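Local coordinates for acyl-CoA Binding Protein (Moniliophthora perniciosa, PDB 3FP5), which probably binds long-chain acyl-CoA esters, as acyl-CoA binding proteins do, and so serves fatty acid metabolism in this fungus, at residues 41-46 with 63-68. Sequence-based numbering, arbitrary orientation.
Sequences ATVGDV and DAWKSV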
loop_
_atom_site.group_PDB
_atom_site.type_symbol
_atom_site.label_atom_id
_atom_site.label_comp_id
_atom_site.label_asym_id
_atom_site.label_seq_id
_atom_site.Cartn_x
_atom_site.Cartn_y
_atom_site.Cartn_z
ATOM N N ALA A 41 1.752 7.542 4.744
ATOM C CA ALA A 41 2.562 8.280 3.766
ATOM C C ALA A 41 1.951 9.621 3.378
ATOM O O ALA A 41 2.654 10.522 2.923
ATOM C CB ALA A 41 2.785 7.433 2.500
ATOM N N THR A 42 0.638 9.736 3.528
ATOM C CA THR A 42 -0.066 10.905 3.036
ATOM C C THR A 42 -0.559 11.777 4.187
ATOM O O THR A 42 -0.202 12.951 4.276
ATOM C CB THR A 42 -1.232 10.498 2.103
ATOM O OG1 THR A 42 -2.090 9.565 2.777
ATOM C CG2 THR A 42 -0.679 9.854 0.825
ATOM N N VAL A 43 -1.354 11.190 5.076
ATOM C CA VAL A 43 -1.876 11.906 6.243
ATOM C C VAL A 43 -0.858 11.965 7.389
ATOM O O VAL A 43 -0.767 12.958 8.113
ATOM C CB VAL A 43 -3.182 11.260 6.752
ATOM C CG1 VAL A 43 -3.687 11.974 8.003
ATOM C CG2 VAL A 43 -4.252 11.276 5.643
ATOM N N GLY A 44 -0.099 10.889 7.548
ATOM C CA GLY A 44 0.821 10.763 8.656
ATOM C C GLY A 44 0.172 9.979 9.777
ATOM O O GLY A 44 -0.678 9.123 9.525
ATOM N N ASP A 45 0.548 10.279 11.020
ATOM C CA ASP A 45 0.025 9.546 12.172
ATOM C C ASP A 45 -1.501 9.578 12.233
ATOM O O ASP A 45 -2.129 10.596 11.924
ATOM C CB ASP A 45 0.595 10.115 13.479
ATOM C CG ASP A 45 2.044 9.702 13.730
ATOM O OD1 ASP A 45 2.505 8.706 13.146
ATOM O OD2 ASP A 45 2.730 10.367 14.537
ATOM N N VAL A 46 -2.087 8.464 12.658
ATOM C CA VAL A 46 -3.534 8.345 12.769
ATOM C C VAL A 46 -4.113 9.536 13.534
ATOM O O VAL A 46 -3.626 9.894 14.610
ATOM C CB VAL A 46 -3.926 6.999 13.427
ATOM C CG1 VAL A 46 -3.338 6.877 14.824
ATOM C CG2 VAL A 46 -5.433 6.810 13.413
ATOM N N ASP A 63 -7.005 -0.004 13.055
ATOM C CA ASP A 63 -5.987 -0.768 13.779
ATOM C C ASP A 63 -4.677 -0.852 12.987
ATOM O O ASP A 63 -3.594 -0.661 13.551
ATOM C CB ASP A 63 -6.505 -2.173 14.091
ATOM C CG ASP A 63 -7.556 -2.170 15.186
ATOM O OD1 ASP A 63 -7.687 -1.143 15.881
ATOM O OD2 ASP A 63 -8.260 -3.193 15.337
ATOM N N ALA A 64 -4.782 -1.125 11.692
ATOM C CA ALA A 64 -3.591 -1.206 10.837
ATOM C C ALA A 64 -2.836 0.117 10.810
ATOM O O ALA A 64 -1.625 0.160 11.037
ATOM C CB ALA A 64 -3.963 -1.631 9.424
ATOM N N TRP A 65 -3.563 1.198 10.543
ATOM C CA TRP A 65 -2.989 2.535 10.549
ATOM C C TRP A 65 -2.338 2.869 11.901
ATOM O O TRP A 65 -1.195 3.339 11.947
ATOM C CB TRP A 65 -4.064 3.565 10.174
ATOM C CG TRP A 65 -3.542 4.938 9.917
ATOM C CD1 TRP A 65 -2.236 5.315 9.782
ATOM C CD2 TRP A 65 -4.320 6.125 9.744
ATOM N NE1 TRP A 65 -2.155 6.671 9.541
ATOM C CE2 TRP A 65 -3.421 7.191 9.515
ATOM C CE3 TRP A 65 -5.689 6.395 9.764
ATOM C CZ2 TRP A 65 -3.852 8.502 9.301
ATOM C CZ3 TRP A 65 -6.113 7.701 9.553
ATOM C CH2 TRP A 65 -5.200 8.735 9.328
ATOM N N LYS A 66 -3.054 2.618 12.997
ATOM C CA LYS A 66 -2.528 2.879 14.335
ATOM C C LYS A 66 -1.215 2.118 14.550
ATOM O O LYS A 66 -0.283 2.635 15.165
ATOM C CB LYS A 66 -3.571 2.503 15.406
ATOM C CG LYS A 66 -3.057 2.587 16.846
ATOM C CD LYS A 66 -2.758 4.019 17.253
ATOM C CE LYS A 66 -2.497 4.144 18.755
ATOM N NZ LYS A 66 -2.456 5.574 19.131
ATOM N N SER A 67 -1.126 0.912 13.996
ATOM C CA SER A 67 0.050 0.061 14.213
ATOM C C SER A 67 1.347 0.607 13.599
ATOM O O SER A 67 2.441 0.145 13.941
ATOM C CB SER A 67 -0.213 -1.371 13.735
ATOM O OG SER A 67 -0.120 -1.483 12.325
ATOM N N VAL A 68 1.233 1.578 12.699
ATOM C CA VAL A 68 2.424 2.182 12.107
ATOM C C VAL A 68 2.640 3.628 12.551
ATOM O O VAL A 68 3.412 4.373 11.941
ATOM C CB VAL A 68 2.466 2.044 10.566
ATOM C CG1 VAL A 68 2.541 0.581 10.188
ATOM C CG2 VAL A 68 1.254 2.720 9.901
HETATM O O HOH W 1 -0.478 6.024 12.518
#
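In this all-helical acyl-CoA binding protein, the indole of Trp65, near the C-terminal end of helix 56-66, packs into the turn that follows helix 28-42. Gly44 is the first residue past that helix to leave helical backbone angles, with positive phi (96°), where a side chain would jam against the carbonyl O of Val43. Trp65 NE1 donates a hydrogen bond of 2.9 Å to Gly44 O. The carbonyl lies close to the ring plane, but the bond is bent, with 138° at the hydrogen. NE1 also makes a weak hydrogen bond to Gln40 OE1. Val46 lies over one face of the indole, where its CA sits 3.6 Å from the centroid of the six-membered ring in a CH-pi contact. On Val46, CG2 is anti to the backbone N and comes 3.7 Å from Trp65 CE3. Val46 CG1 turns instead to the aliphatic chain of Lys66 and meets Lys66 CD at 3.8 Å. Val43 CG1 comes in at the ring edge, 3.7 Å from Trp65 CZ2. A water links the two backbones, accepting from Val46 N at 2.9 Å and donating to Trp65 O at 2.8 Å. An alanine in place of Trp65 would probably leave Gly44 O without this donor and open a gap between Val43 and Val46. Beyond the contact, Asp45 OD1 takes hydrogen bonds from Gly70 N and Gln40 NE2, while Lys66 NZ forms a salt bridge with Glu69. The contact lies near the surface; Trp65 also touches Lys39 of helix 28-42, and Ala41 packs on helices 5-17 and 73-91.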